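Local coordinates for lipoprotein (Shewanella oneidensis, PDB 3LHN) that is a putative NlpE-family lipoprotein of uncertain function, built on a small beta barrel of the calycin type and possibly involved in binding lipid, at residues Pro30-Gly35 with Gln46-Leu51; Ala53-Glu58 with Phe77-Asn82. One frame throughout, in Å; residues are numbered along the deposited sequence.

Overall arrangement
Read from the N terminus, the chain enters the barrel through strand 31-37, turns past the C39-C42 disulfide and comes back as strand 44-51, whose pairing with its predecessor is interaction 1. Only after that hairpin is closed does interaction 2 begin: A53-E58 starts the next strand, and F77-N82 ends the one after it, so the contact shuts the open end of the long hairpin 56-64/69-79. The two contacts are in series, neither nested nor crossed, with centres about 14 Å apart. They meet where strands 44-51 and 56-64 run side by side, with the backbone N of T50 hydrogen-bonded to E58 O and L51 packing on F77, and together span the first four strands of the antiparallel barrel.

Interaction 1 of 2, residues Pro30-Gly35 with Gln46-Leu51; sequences PGVYEG and QTTLTL
V32 sets its two methyls against T48 and T50 of the neighbouring strand: CG1, anti to the backbone N (chi1 -179°), meets T48 CG2 at 3.6 Å, while CG2 rests beside T50 OG1. V32 runs alongside T50 in the same sense, and E34 does likewise with T48 two residues along. An alanine here would remove both methyls and would probably cost T48 CG2 its nearest partner and T50 its closest contact with this residue, opening a shallow gap between them. On the other face, the Y33 ring receives L49 O at its edge, in plane, 3.5 Å from CD1, and its CE1 approaches L51 CD1 at 4.2 Å; the Y33 hydroxyl is bonded to the carbonyl of W29. Six backbone hydrogen bonds, paired at G31/L51, Y33/L49 and G35/T47, join the antiparallel strands. L49 N lies 2.8 Å from Y33 O. The longest of the six runs 3.1 Å from G35 N to T47 O. The chemistry thus divides by face: V32, E34, T48 and T50, with E34 salt-bridged to K124, on the partly exposed side, and Y33, L49 and L51 packed with L101 on the buried side, the two-sided pattern of a calycin-type barrel wall.

Interaction 2 of 2, residues Ala53-Glu58 with Phe77-Asn82; sequences ADNSFE and FDWDSN
At the end of the hairpin a single backbone bond, F77 N to N55 O at 2.9 Å and 166°, joins the two segments, with N55 in a left-handed conformation at the turn that leads into strand 56-64. That turn sets N55 CA over one face of the F77 ring, 3.9 Å from its centroid and offset toward the rim, a CH-pi contact. The ring's edge is met by S56 O, 3.4 Å from CE2, and F57 CB packs obliquely on CD2. The F77 torsion (chi1 66°) puts CG between its own backbone N and carbonyl carbon, and the ring beyond it lies against N55.

The amide of N55 then bridges to W79. The indole NE1-H points at N55 OD1 over 3.1 Å; the oxygen lies almost in the indole plane, whereas NE1 sits well above the plane of the amide, and the two flat groups are turned 47° apart. The other end of the amide is held as well: N55 ND2 donates to a water at 3.0 Å, which in turn donates to F77 O. Both polar atoms of the side chain are thereby engaged, which should limit its rotation. Before the strand, D54 OD1 accepts the S56 hydroxyl at 2.7 Å through its syn lone pair, and a weak bond from S56 N to the same oxygen closes an Asx turn.

Beyond the two segments, W29 packs edge-to-face with W79 and also touches N55 and F77, while I86 and L88 of strand 85-88 touch the F77 side chain. One asparagine thus serves two chemistries at once, its backbone pressed on an aromatic face and its amide joining an indole N-H to a water-linked carbonyl, so that polar groups at the barrel's rim are paired beside its apolar packing.

Interaction 1 of 2, residues Pro30-Gly35 with Gln46-Leu51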
ATOM      1  N   PRO A  30      14.457  14.939  18.186  1.00  6.54           N
ATOM      2  CA  PRO A  30      15.285  14.931  16.939  1.00  7.74           C
ATOM      3  C   PRO A  30      16.393  13.878  17.105  1.00  8.41           C
ATOM      4  O   PRO A  30      17.042  13.814  18.124  1.00  9.16           O
ATOM      5  CB  PRO A  30      15.815  16.371  16.853  1.00  7.77           C
ATOM      6  CG  PRO A  30      14.821  17.172  17.585  1.00  7.76           C
ATOM      7  CD  PRO A  30      14.419  16.304  18.776  1.00  6.96           C
ATOM      8  N   GLY A  31      16.562  13.056  16.099  1.00  7.33           N
ATOM      9  CA  GLY A  31      17.534  11.999  16.163  1.00  8.01           C
ATOM     10  C   GLY A  31      17.193  10.841  15.265  1.00  6.95           C
ATOM     11  O   GLY A  31      16.315  10.938  14.397  1.00  7.89           O
ATOM     12  N   VAL A  32      17.936   9.761  15.455  1.00  6.75           N
ATOM     13  CA  VAL A  32      17.904   8.596  14.622  1.00  6.10           C
ATOM     14  C   VAL A  32      17.374   7.410  15.385  1.00  6.21           C
ATOM     15  O   VAL A  32      17.836   7.111  16.485  1.00  7.77           O
ATOM     16  CB  VAL A  32      19.326   8.269  14.126  1.00  6.55           C
ATOM     17  CG1 VAL A  32      19.363   7.027  13.207  1.00  9.00           C
ATOM     18  CG2 VAL A  32      19.938   9.492  13.405  1.00  8.15           C
ATOM     19  N   TYR A  33      16.405   6.722  14.832  1.00  6.45           N
ATOM     20  CA  TYR A  33      15.727   5.588  15.463  1.00  6.42           C
ATOM     21  C   TYR A  33      15.788   4.388  14.572  1.00  8.38           C
ATOM     22  O   TYR A  33      15.634   4.526  13.321  1.00  8.76           O
ATOM     23  CB  TYR A  33      14.267   5.977  15.716  1.00  6.73           C
ATOM     24  CG  TYR A  33      14.077   7.205  16.592  1.00  6.59           C
ATOM     25  CD1 TYR A  33      14.113   8.495  16.034  1.00  6.68           C
ATOM     26  CD2 TYR A  33      13.806   7.067  17.951  1.00  7.39           C
ATOM     27  CE1 TYR A  33      13.975   9.600  16.818  1.00  8.20           C
ATOM     28  CE2 TYR A  33      13.627   8.163  18.753  1.00  7.14           C
ATOM     29  CZ  TYR A  33      13.710   9.434  18.168  1.00  8.29           C
ATOM     30  OH  TYR A  33      13.482  10.553  18.975  1.00  8.82           O
ATOM     31  N   GLU A  34      16.029   3.218  15.155  1.00  7.65           N
ATOM     32  CA  GLU A  34      16.240   2.017  14.371  1.00  8.84           C
ATOM     33  C   GLU A  34      15.466   0.836  14.911  1.00  7.58           C
ATOM     34  O   GLU A  34      15.253   0.706  16.146  1.00  8.82           O
ATOM     35  CB  GLU A  34      17.734   1.659  14.425  1.00 11.38           C
ATOM     36  CG  GLU A  34      18.640   2.689  13.781  1.00 16.35           C
ATOM     37  CD  GLU A  34      20.127   2.366  13.870  1.00 20.06           C
ATOM     38  OE1 GLU A  34      20.539   1.551  14.700  1.00 25.21           O
ATOM     39  OE2 GLU A  34      20.898   2.995  13.141  1.00 25.12           O
ATOM     40  N   GLY A  35      15.040  -0.040  14.017  1.00  7.80           N
ATOM     41  CA  GLY A  35      14.432  -1.282  14.409  1.00  7.64           C
ATOM     42  C   GLY A  35      14.220  -2.157  13.202  1.00  8.55           C
ATOM     43  O   GLY A  35      14.608  -1.784  12.112  1.00 10.29           O
ATOM     44  N   GLN A  46      14.387  -3.637   7.925  1.00  8.18           N
ATOM     45  CA  GLN A  46      15.403  -2.989   8.747  1.00  8.77           C
ATOM     46  C   GLN A  46      15.273  -1.501   8.503  1.00  8.21           C
ATOM     47  O   GLN A  46      15.560  -1.011   7.406  1.00  9.43           O
ATOM     48  CB  GLN A  46      16.762  -3.523   8.373  1.00 12.10           C
ATOM     49  CG  GLN A  46      17.928  -2.932   9.106  1.00 16.01           C
ATOM     50  CD  GLN A  46      19.241  -3.690   8.840  1.00 20.49           C
ATOM     51  OE1 GLN A  46      19.271  -4.926   8.698  1.00 24.45           O
ATOM     52  NE2 GLN A  46      20.321  -2.940   8.763  1.00 25.12           N
ATOM     53  N   THR A  47      14.858  -0.778   9.508  1.00  8.27           N
ATOM     54  CA  THR A  47      14.415   0.603   9.395  1.00  8.61           C
ATOM     55  C   THR A  47      15.277   1.575  10.159  1.00  7.90           C
ATOM     56  O   THR A  47      15.648   1.320  11.303  1.00  9.08           O
ATOM     57  CB  THR A  47      12.976   0.692   9.958  1.00 10.64           C
ATOM     58  OG1 THR A  47      12.134  -0.170   9.198  1.00 11.99           O
ATOM     59  CG2 THR A  47      12.419   2.151   9.938  1.00 11.48           C
ATOM     60  N   THR A  48      15.600   2.687   9.543  1.00  7.66           N
ATOM     61  CA  THR A  48      16.324   3.814  10.164  1.00  7.60           C
ATOM     62  C   THR A  48      15.532   5.064   9.840  1.00  8.33           C
ATOM     63  O   THR A  48      15.321   5.401   8.665  1.00  8.75           O
ATOM     64  CB  THR A  48      17.763   3.938   9.614  1.00  9.79           C
ATOM     65  OG1 THR A  48      18.444   2.667   9.712  1.00 11.64           O
ATOM     66  CG2 THR A  48      18.533   5.017  10.384  1.00 10.75           C
ATOM     67  N   LEU A  49      14.989   5.708  10.871  1.00  6.91           N
ATOM     68  CA  LEU A  49      14.147   6.913  10.707  1.00  7.18           C
ATOM     69  C   LEU A  49      14.814   8.034  11.465  1.00  7.14           C
ATOM     70  O   LEU A  49      15.025   7.955  12.666  1.00  7.25           O
ATOM     71  CB  LEU A  49      12.748   6.628  11.219  1.00  7.87           C
ATOM     72  CG  LEU A  49      11.782   7.795  11.227  1.00  8.41           C
ATOM     73  CD1 LEU A  49      11.678   8.495   9.831  1.00  8.28           C
ATOM     74  CD2 LEU A  49      10.392   7.294  11.666  1.00  9.13           C
ATOM     75  N   THR A  50      15.144   9.087  10.719  1.00  6.48           N
ATOM     76  CA  THR A  50      15.847  10.275  11.222  1.00  7.64           C
ATOM     77  C   THR A  50      14.863  11.439  11.210  1.00  6.75           C
ATOM     78  O   THR A  50      14.348  11.792  10.161  1.00  7.52           O
ATOM     79  CB  THR A  50      17.089  10.615  10.412  1.00  8.31           C
ATOM     80  OG1 THR A  50      17.957   9.486  10.417  1.00 10.19           O
ATOM     81  CG2 THR A  50      17.812  11.781  11.025  1.00  9.58           C
ATOM     82  N   LEU A  51      14.646  12.054  12.362  1.00  6.67           N
ATOM     83  CA  LEU A  51      13.763  13.205  12.527  1.00  6.58           C
ATOM     84  C   LEU A  51      14.586  14.443  12.822  1.00  8.08           C
ATOM     85  O   LEU A  51      15.499  14.417  13.650  1.00  7.30           O
ATOM     86  CB  LEU A  51      12.787  13.016  13.694  1.00  6.88           C
ATOM     87  CG  LEU A  51      11.949  11.740  13.706  1.00  8.52           C
ATOM     88  CD1 LEU A  51      10.993  11.802  14.939  1.00  7.73           C
ATOM     89  CD2 LEU A  51      11.140  11.538  12.401  1.00  8.04           C
TER

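Interaction 2 of 2, residues Ala53-Glu58 with Phe77-Asn82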
ATOM      1  N   ALA A  53      14.464  18.738  13.929  1.00  7.64           N
ATOM      2  CA  ALA A  53      13.679  19.697  14.696  1.00  7.53           C
ATOM      3  C   ALA A  53      12.729  20.480  13.823  1.00  8.00           C
ATOM      4  O   ALA A  53      11.676  20.946  14.306  1.00  9.51           O
ATOM      5  CB  ALA A  53      14.621  20.674  15.458  1.00  8.09           C
ATOM      6  N   ASP A  54      13.067  20.673  12.532  1.00  7.81           N
ATOM      7  CA  ASP A  54      12.192  21.413  11.609  1.00  8.28           C
ATOM      8  C   ASP A  54      11.076  20.583  10.969  1.00  9.37           C
ATOM      9  O   ASP A  54      10.415  21.019  10.031  1.00  9.19           O
ATOM     10  CB  ASP A  54      13.044  22.134  10.565  1.00  8.34           C
ATOM     11  CG  ASP A  54      13.709  21.194   9.612  1.00  9.20           C
ATOM     12  OD1 ASP A  54      13.470  19.973   9.652  1.00  8.84           O
ATOM     13  OD2 ASP A  54      14.515  21.705   8.782  1.00 11.01           O
ATOM     14  N   ASN A  55      10.891  19.400  11.515  1.00  8.83           N
ATOM     15  CA  ASN A  55       9.830  18.478  11.123  1.00  8.55           C
ATOM     16  C   ASN A  55      10.059  17.882   9.751  1.00  9.15           C
ATOM     17  O   ASN A  55       9.122  17.537   9.038  1.00 12.68           O
ATOM     18  CB  ASN A  55       8.442  19.124  11.232  1.00  9.64           C
ATOM     19  CG  ASN A  55       8.037  19.397  12.631  1.00 10.60           C
ATOM     20  OD1 ASN A  55       8.623  18.921  13.596  1.00 10.06           O
ATOM     21  ND2 ASN A  55       6.954  20.155  12.770  1.00 14.18           N
ATOM     22  N   SER A  56      11.303  17.746   9.363  1.00  8.06           N
ATOM     23  CA  SER A  56      11.686  17.016   8.164  1.00  8.29           C
ATOM     24  C   SER A  56      12.216  15.662   8.621  1.00  8.17           C
ATOM     25  O   SER A  56      12.662  15.478   9.770  1.00  7.77           O
ATOM     26  CB  SER A  56      12.680  17.778   7.314  1.00  9.60           C
ATOM     27  OG  SER A  56      13.884  17.937   7.933  1.00 12.44           O
ATOM     28  N   PHE A  57      12.131  14.690   7.728  1.00  8.34           N
ATOM     29  CA  PHE A  57      12.609  13.359   8.045  1.00  7.48           C
ATOM     30  C   PHE A  57      13.290  12.703   6.873  1.00  7.45           C
ATOM     31  O   PHE A  57      13.040  13.039   5.720  1.00  7.35           O
ATOM     32  CB  PHE A  57      11.511  12.403   8.525  1.00  7.33           C
ATOM     33  CG  PHE A  57      10.611  11.889   7.429  1.00  7.33           C
ATOM     34  CD1 PHE A  57       9.551  12.674   6.943  1.00  7.59           C
ATOM     35  CD2 PHE A  57      10.846  10.675   6.840  1.00  7.74           C
ATOM     36  CE1 PHE A  57       8.798  12.246   5.939  1.00  8.11           C
ATOM     37  CE2 PHE A  57      10.067  10.237   5.774  1.00  8.84           C
ATOM     38  CZ  PHE A  57       9.022  11.019   5.331  1.00  8.05           C
ATOM     39  N   GLU A  58      14.093  11.688   7.210  1.00  7.03           N
ATOM     40  CA  GLU A  58      14.670  10.757   6.222  1.00  8.79           C
ATOM     41  C   GLU A  58      14.467   9.343   6.710  1.00  8.50           C
ATOM     42  O   GLU A  58      14.748   9.068   7.876  1.00  9.07           O
ATOM     43  CB  GLU A  58      16.152  11.053   5.988  1.00 12.48           C
ATOM     44  CG  GLU A  58      16.485  12.381   5.353  1.00 17.89           C
ATOM     45  CD  GLU A  58      17.889  12.417   4.736  1.00 23.26           C
ATOM     46  OE1 GLU A  58      18.723  11.511   5.031  1.00 26.50           O
ATOM     47  OE2 GLU A  58      18.132  13.338   3.896  1.00 27.63           O
ATOM     48  N   PHE A  77       7.008  15.817   8.120  1.00  8.59           N
ATOM     49  CA  PHE A  77       6.010  15.171   8.941  1.00  8.19           C
ATOM     50  C   PHE A  77       5.263  16.221   9.756  1.00  8.55           C
ATOM     51  O   PHE A  77       5.700  17.349   9.913  1.00  8.39           O
ATOM     52  CB  PHE A  77       6.614  14.051   9.822  1.00  8.50           C
ATOM     53  CG  PHE A  77       7.593  14.524  10.886  1.00  8.47           C
ATOM     54  CD1 PHE A  77       7.165  14.877  12.158  1.00  9.19           C
ATOM     55  CD2 PHE A  77       8.968  14.596  10.640  1.00  9.06           C
ATOM     56  CE1 PHE A  77       8.089  15.244  13.127  1.00  9.83           C
ATOM     57  CE2 PHE A  77       9.829  14.971  11.624  1.00  9.17           C
ATOM     58  CZ  PHE A  77       9.406  15.298  12.829  1.00  9.25           C
ATOM     59  N   ASP A  78       4.126  15.809  10.301  0.50  9.56           N
ATOM     60  CA  ASP A  78       3.298  16.690  11.094  0.50 10.48           C
ATOM     61  C   ASP A  78       2.898  16.014  12.381  0.50  9.58           C
ATOM     62  O   ASP A  78       2.752  14.800  12.456  0.50 10.19           O
ATOM     63  CB  ASP A  78       2.074  17.142  10.306  0.50 11.31           C
ATOM     64  CG  ASP A  78       2.447  17.636   8.902  0.50 12.53           C
ATOM     65  OD1 ASP A  78       2.879  16.823   8.076  0.50 15.07           O
ATOM     66  OD2 ASP A  78       2.270  18.823   8.643  0.50 14.86           O
ATOM     67  N   TRP A  79       2.713  16.849  13.394  1.00 10.15           N
ATOM     68  CA  TRP A  79       2.298  16.406  14.703  1.00  9.27           C
ATOM     69  C   TRP A  79       0.811  16.573  14.894  1.00 10.95           C
ATOM     70  O   TRP A  79       0.198  17.513  14.350  1.00 13.02           O
ATOM     71  CB  TRP A  79       2.988  17.247  15.779  1.00  8.48           C
ATOM     72  CG  TRP A  79       4.459  17.121  15.813  1.00  8.19           C
ATOM     73  CD1 TRP A  79       5.332  17.732  14.983  1.00 10.30           C
ATOM     74  CD2 TRP A  79       5.212  16.400  16.767  1.00  8.11           C
ATOM     75  NE1 TRP A  79       6.582  17.431  15.344  1.00  9.07           N
ATOM     76  CE2 TRP A  79       6.563  16.584  16.409  1.00  8.44           C
ATOM     77  CE3 TRP A  79       4.883  15.561  17.853  1.00  8.94           C
ATOM     78  CZ2 TRP A  79       7.578  16.004  17.072  1.00  9.70           C
ATOM     79  CZ3 TRP A  79       5.934  14.986  18.567  1.00  8.99           C
ATOM     80  CH2 TRP A  79       7.272  15.220  18.148  1.00  8.42           C
ATOM     81  N   ASP A  80       0.224  15.683  15.679  1.00 10.49           N
ATOM     82  CA  ASP A  80      -1.157  15.894  16.084  1.00 12.17           C
ATOM     83  C   ASP A  80      -1.292  17.073  17.085  1.00 13.66           C
ATOM     84  O   ASP A  80      -0.332  17.624  17.586  1.00 11.59           O
ATOM     85  CB  ASP A  80      -1.798  14.605  16.583  1.00 13.40           C
ATOM     86  CG  ASP A  80      -1.210  14.067  17.878  1.00 12.85           C
ATOM     87  OD1 ASP A  80      -0.213  14.562  18.351  1.00 11.40           O
ATOM     88  OD2 ASP A  80      -1.780  13.072  18.421  1.00 17.37           O
ATOM     89  N   SER A  81      -2.537  17.495  17.322  1.00 16.32           N
ATOM     90  CA  SER A  81      -2.763  18.650  18.177  1.00 18.61           C
ATOM     91  C   SER A  81      -2.266  18.391  19.606  1.00 18.10           C
ATOM     92  O   SER A  81      -1.886  19.323  20.308  1.00 20.61           O
ATOM     93  CB  SER A  81      -4.248  19.053  18.183  1.00 20.83           C
ATOM     94  OG  SER A  81      -5.075  17.923  18.424  1.00 22.80           O
ATOM     95  N   ASN A  82      -2.238  17.124  20.017  1.00 16.18           N
ATOM     96  CA  ASN A  82      -1.732  16.759  21.334  1.00 15.97           C
ATOM     97  C   ASN A  82      -0.210  16.740  21.414  1.00 12.69           C
ATOM     98  O   ASN A  82       0.341  16.560  22.491  1.00 10.67           O
ATOM     99  CB  ASN A  82      -2.249  15.373  21.700  1.00 19.25           C
ATOM    100  CG  ASN A  82      -3.702  15.397  22.124  1.00 22.52           C
ATOM    101  OD1 ASN A  82      -4.225  16.453  22.498  1.00 25.38           O
ATOM    102  ND2 ASN A  82      -4.345  14.246  22.099  1.00 25.27           N
TER
HETATM  103  O   HOH W   1       4.931  20.316  10.500  1.00 32.19           O